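Local coordinates for programmed cell death 6-interacting protein (Homo sapiens, PDB 5WA1), which takes part in endosomal cargo sorting, multivesicular body biogenesis, membrane repair and cytokinesis, and here contributes its Bro1 domain, which interacts with CHMP4 proteins, at residues 65-77 with 88-100. Residues are numbered along the deposited sequence; the frame is centred on the assembly and turned at random.
Sequences EELSKLRRAAVGR and TLLRYYDQICSIE
T88 meets the other helix through its methyl: CG2 lies 3.9 Å from L70 CD1 and as far from A74 CA, while OG1 is turned back to the carbonyl oxygen of G84. One residue on, the side chains of L89 and V75 cross at about a right angle, CD2 against CG1, and the backbones come nearest here, with 4.8 Å between the CA atoms of A74 and L89. R91 is extended, and L70 CD2 sits over one face of its guanidinium. Y92 starts toward the other helix, and its anti first torsion (chi1 177°) carries the ring into a hole formed by L67, L70, R71 and A74; L70 answers as a knob among T88, R91, Y92 and Q95. This reciprocal knobs-into-holes packing joins helices 56-75 and 83-97 of the Bro1 domain, consecutive in the chain and obliquely antiparallel; the axes of 65-75 and 88-97 come within 8.6 Å, with 137° between their N-to-C directions. On the Y92 ring, R71 CA makes a CH-pi contact 4.0 Å from the centroid, and I96 CG1 over the opposite face helps limit rotation. E140 OE2 holds the hydroxyl end, hydrogen-bonded to Y92 OH and salt-bridged to R71 NE. Q95 CG, anti to the backbone N, packs 3.6 Å from L67 CD1; the bend at chi2 then turns the amide away, NE2 hydrogen-bonding to D374 OD1 and OE1 accepting from L375 N. Beyond the helix, I99 CD1 meets L67 CD2 tip to tip at a tight 3.5 Å.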
loop_
_atom_site.group_PDB
_atom_site.type_symbol
_atom_site.label_atom_id
_atom_site.label_comp_id
_atom_site.label_asym_id
_atom_site.label_seq_id
_atom_site.Cartn_x
_atom_site.Cartn_y
_atom_site.Cartn_z
ATOM N N GLU A 65 12.489 25.427 17.310
ATOM C CA GLU A 65 11.926 26.260 16.255
ATOM C C GLU A 65 11.979 25.554 14.907
ATOM O O GLU A 65 11.062 25.691 14.087
ATOM C CB GLU A 65 12.677 27.587 16.184
ATOM C CG GLU A 65 11.838 28.713 15.633
ATOM C CD GLU A 65 10.694 29.063 16.557
ATOM O OE1 GLU A 65 10.961 29.333 17.749
ATOM O OE2 GLU A 65 9.531 29.050 16.097
ATOM N N GLU A 66 13.050 24.801 14.650
ATOM C CA GLU A 66 13.145 24.062 13.395
ATOM C C GLU A 66 12.184 22.882 13.359
ATOM O O GLU A 66 11.752 22.473 12.276
ATOM C CB GLU A 66 14.579 23.583 13.164
ATOM C CG GLU A 66 15.529 24.675 12.693
ATOM C CD GLU A 66 15.078 25.315 11.390
ATOM O OE1 GLU A 66 14.760 26.524 11.399
ATOM O OE2 GLU A 66 15.034 24.606 10.361
ATOM N N LEU A 67 11.843 22.319 14.521
ATOM C CA LEU A 67 10.917 21.194 14.536
ATOM C C LEU A 67 9.492 21.650 14.250
ATOM O O LEU A 67 8.753 20.980 13.517
ATOM C CB LEU A 67 10.981 20.463 15.875
ATOM C CG LEU A 67 9.970 19.310 15.922
ATOM C CD1 LEU A 67 10.254 18.291 14.820
ATOM C CD2 LEU A 67 9.935 18.646 17.283
ATOM N N SER A 68 9.088 22.783 14.827
ATOM C CA SER A 68 7.770 23.333 14.527
ATOM C C SER A 68 7.660 23.688 13.051
ATOM O O SER A 68 6.624 23.443 12.418
ATOM C CB SER A 68 7.502 24.565 15.402
ATOM O OG SER A 68 6.110 24.865 15.428
ATOM N N LYS A 69 8.725 24.269 12.487
ATOM C CA LYS A 69 8.761 24.541 11.056
ATOM C C LYS A 69 8.636 23.254 10.256
ATOM O O LYS A 69 7.903 23.200 9.261
ATOM C CB LYS A 69 10.055 25.276 10.707
ATOM C CG LYS A 69 10.340 25.424 9.222
ATOM C CD LYS A 69 11.644 26.197 9.020
ATOM C CE LYS A 69 12.059 26.255 7.557
ATOM N NZ LYS A 69 13.325 27.027 7.383
ATOM N N LEU A 70 9.330 22.199 10.695
ATOM C CA LEU A 70 9.275 20.923 9.991
ATOM C C LEU A 70 7.871 20.338 10.013
ATOM O O LEU A 70 7.428 19.748 9.021
ATOM C CB LEU A 70 10.278 19.937 10.597
ATOM C CG LEU A 70 10.227 18.494 10.070
ATOM C CD1 LEU A 70 10.423 18.468 8.559
ATOM C CD2 LEU A 70 11.265 17.620 10.763
ATOM N N ARG A 71 7.152 20.492 11.130
ATOM C CA ARG A 71 5.784 19.987 11.186
ATOM C C ARG A 71 4.904 20.692 10.163
ATOM O O ARG A 71 4.124 20.051 9.453
ATOM C CB ARG A 71 5.198 20.153 12.595
ATOM C CG ARG A 71 3.811 19.527 12.703
ATOM C CD ARG A 71 3.144 19.708 14.060
ATOM N NE ARG A 71 2.072 18.726 14.215
ATOM C CZ ARG A 71 0.810 18.923 13.848
ATOM N NH1 ARG A 71 -0.091 17.962 14.025
ATOM N NH2 ARG A 71 0.436 20.083 13.322
ATOM N N ARG A 72 5.007 22.024 10.085
ATOM C CA ARG A 72 4.215 22.766 9.111
ATOM C C ARG A 72 4.507 22.294 7.688
ATOM O O ARG A 72 3.587 22.160 6.870
ATOM C CB ARG A 72 4.479 24.266 9.249
ATOM C CG ARG A 72 4.040 24.858 10.589
ATOM C CD ARG A 72 4.048 26.385 10.561
ATOM N NE ARG A 72 5.396 26.941 10.469
ATOM C CZ ARG A 72 6.156 27.243 11.518
ATOM N NH1 ARG A 72 5.702 27.045 12.749
ATOM N NH2 ARG A 72 7.372 27.743 11.338
ATOM N N ALA A 73 5.776 22.015 7.381
ATOM C CA ALA A 73 6.117 21.539 6.041
ATOM C C ALA A 73 5.646 20.105 5.797
ATOM O O ALA A 73 5.322 19.749 4.658
ATOM C CB ALA A 73 7.624 21.647 5.820
ATOM N N ALA A 74 5.601 19.266 6.834
ATOM C CA ALA A 74 5.241 17.862 6.649
ATOM C C ALA A 74 3.736 17.632 6.604
ATOM O O ALA A 74 3.269 16.759 5.864
ATOM C CB ALA A 74 5.844 16.996 7.760
ATOM N N VAL A 75 2.954 18.370 7.397
ATOM C CA VAL A 75 1.534 18.082 7.527
ATOM C C VAL A 75 0.651 19.307 7.349
ATOM O O VAL A 75 -0.568 19.199 7.488
ATOM C CB VAL A 75 1.216 17.387 8.871
ATOM C CG1 VAL A 75 1.881 16.005 8.927
ATOM C CG2 VAL A 75 1.646 18.239 10.051
ATOM N N GLY A 76 1.218 20.472 7.030
ATOM C CA GLY A 76 0.412 21.666 6.866
ATOM C C GLY A 76 0.030 21.984 5.432
ATOM O O GLY A 76 -0.972 22.666 5.195
ATOM N N ARG A 77 0.817 21.505 4.470
ATOM C CA ARG A 77 0.594 21.795 3.056
ATOM C C ARG A 77 0.184 20.523 2.326
ATOM O O ARG A 77 1.038 19.665 2.054
ATOM C CB ARG A 77 1.858 22.384 2.420
ATOM C CG ARG A 77 2.548 23.445 3.250
ATOM C CD ARG A 77 3.988 23.621 2.799
ATOM N NE ARG A 77 4.747 24.464 3.720
ATOM C CZ ARG A 77 6.069 24.612 3.685
ATOM N NH1 ARG A 77 6.784 23.966 2.771
ATOM N NH2 ARG A 77 6.673 25.398 4.562
ATOM N N THR A 88 10.133 14.679 3.440
ATOM C CA THR A 88 9.818 15.603 4.525
ATOM C C THR A 88 8.913 14.946 5.560
ATOM O O THR A 88 9.140 15.071 6.772
ATOM C CB THR A 88 9.172 16.870 3.969
ATOM O OG1 THR A 88 10.077 17.504 3.058
ATOM C CG2 THR A 88 8.840 17.837 5.103
ATOM N N LEU A 89 7.884 14.230 5.103
ATOM C CA LEU A 89 7.056 13.455 6.020
ATOM C C LEU A 89 7.888 12.416 6.759
ATOM O O LEU A 89 7.783 12.279 7.984
ATOM C CB LEU A 89 5.919 12.775 5.252
ATOM C CG LEU A 89 4.557 13.436 5.398
ATOM C CD1 LEU A 89 3.551 12.772 4.481
ATOM C CD2 LEU A 89 4.098 13.380 6.852
ATOM N N LEU A 90 8.695 11.649 6.018
ATOM C CA LEU A 90 9.537 10.633 6.642
ATOM C C LEU A 90 10.471 11.255 7.667
ATOM O O LEU A 90 10.641 10.724 8.773
ATOM C CB LEU A 90 10.344 9.896 5.580
ATOM C CG LEU A 90 9.513 9.107 4.571
ATOM C CD1 LEU A 90 10.426 8.468 3.543
ATOM C CD2 LEU A 90 8.670 8.071 5.285
ATOM N N ARG A 91 11.088 12.383 7.315
ATOM C CA ARG A 91 11.981 13.058 8.247
ATOM C C ARG A 91 11.239 13.483 9.507
ATOM O O ARG A 91 11.754 13.330 10.622
ATOM C CB ARG A 91 12.631 14.265 7.571
ATOM C CG ARG A 91 13.567 15.034 8.497
ATOM C CD ARG A 91 13.960 16.393 7.931
ATOM N NE ARG A 91 14.586 17.229 8.954
ATOM C CZ ARG A 91 14.872 18.518 8.804
ATOM N NH1 ARG A 91 14.594 19.136 7.662
ATOM N NH2 ARG A 91 15.434 19.191 9.799
ATOM N N TYR A 92 10.022 14.012 9.355
ATOM C CA TYR A 92 9.284 14.456 10.533
ATOM C C TYR A 92 8.879 13.273 11.410
ATOM O O TYR A 92 8.867 13.397 12.640
ATOM C CB TYR A 92 8.068 15.286 10.112
ATOM C CG TYR A 92 7.197 15.739 11.260
ATOM C CD1 TYR A 92 7.679 16.634 12.213
ATOM C CD2 TYR A 92 5.896 15.269 11.400
ATOM C CE1 TYR A 92 6.890 17.046 13.272
ATOM C CE2 TYR A 92 5.095 15.677 12.462
ATOM C CZ TYR A 92 5.600 16.565 13.393
ATOM O OH TYR A 92 4.820 16.978 14.448
ATOM N N TYR A 93 8.575 12.117 10.810
ATOM C CA TYR A 93 8.314 10.925 11.614
ATOM C C TYR A 93 9.554 10.497 12.386
ATOM O O TYR A 93 9.467 10.161 13.573
ATOM C CB TYR A 93 7.819 9.773 10.731
ATOM C CG TYR A 93 7.513 8.526 11.522
ATOM C CD1 TYR A 93 6.331 8.412 12.239
ATOM C CD2 TYR A 93 8.412 7.464 11.565
ATOM C CE1 TYR A 93 6.044 7.273 12.971
ATOM C CE2 TYR A 93 8.131 6.316 12.292
ATOM C CZ TYR A 93 6.947 6.228 12.992
ATOM O OH TYR A 93 6.662 5.094 13.721
ATOM N N ASP A 94 10.719 10.499 11.733
ATOM C CA ASP A 94 11.957 10.164 12.431
ATOM C C ASP A 94 12.212 11.116 13.593
ATOM O O ASP A 94 12.640 10.689 14.671
ATOM C CB ASP A 94 13.142 10.195 11.464
ATOM C CG ASP A 94 13.168 9.007 10.521
ATOM O OD1 ASP A 94 12.432 8.028 10.769
ATOM O OD2 ASP A 94 13.936 9.052 9.536
ATOM N N GLN A 95 11.951 12.408 13.393
ATOM C CA GLN A 95 12.275 13.382 14.427
ATOM C C GLN A 95 11.401 13.184 15.660
ATOM O O GLN A 95 11.903 13.206 16.789
ATOM C CB GLN A 95 12.136 14.799 13.872
ATOM C CG GLN A 95 12.854 15.859 14.698
ATOM C CD GLN A 95 14.325 15.551 14.892
ATOM O OE1 GLN A 95 15.161 15.887 14.050
ATOM N NE2 GLN A 95 14.649 14.907 16.009
ATOM N N ILE A 96 10.103 12.949 15.462
ATOM C CA ILE A 96 9.190 12.762 16.588
ATOM C C ILE A 96 9.541 11.500 17.372
ATOM O O ILE A 96 9.546 11.503 18.611
ATOM C CB ILE A 96 7.736 12.736 16.092
ATOM C CG1 ILE A 96 7.389 14.054 15.392
ATOM C CG2 ILE A 96 6.785 12.465 17.243
ATOM C CD1 ILE A 96 7.446 15.266 16.286
ATOM N N CYS A 97 9.832 10.399 16.674
ATOM C CA CYS A 97 10.234 9.187 17.379
ATOM C C CYS A 97 11.488 9.425 18.216
ATOM O O CYS A 97 11.588 8.941 19.349
ATOM C CB CYS A 97 10.447 8.048 16.387
ATOM S SG CYS A 97 8.940 7.595 15.504
ATOM N N SER A 98 12.440 10.201 17.691
ATOM C CA SER A 98 13.702 10.468 18.376
ATOM C C SER A 98 13.563 11.433 19.546
ATOM O O SER A 98 14.560 11.703 20.222
ATOM C CB SER A 98 14.727 11.025 17.384
ATOM O OG SER A 98 15.182 10.026 16.496
ATOM N N ILE A 99 12.364 11.949 19.807
ATOM C CA ILE A 99 12.166 12.973 20.812
ATOM C C ILE A 99 11.377 12.470 22.015
ATOM O O ILE A 99 11.590 12.964 23.129
ATOM C CB ILE A 99 11.479 14.198 20.170
ATOM C CG1 ILE A 99 12.517 15.013 19.401
ATOM C CG2 ILE A 99 10.758 15.062 21.193
ATOM C CD1 ILE A 99 11.925 16.061 18.514
ATOM N N GLU A 100 10.502 11.479 21.831
ATOM C CA GLU A 100 9.761 10.886 22.943
ATOM C C GLU A 100 10.626 10.570 24.159
ATOM O O GLU A 100 10.205 10.888 25.281
ATOM C CB GLU A 100 9.028 9.633 22.444
ATOM C CG GLU A 100 8.360 8.828 23.544
ATOM C CD GLU A 100 7.645 7.602 23.017
ATOM O OE1 GLU A 100 7.686 7.370 21.788
ATOM O OE2 GLU A 100 7.043 6.871 23.833
#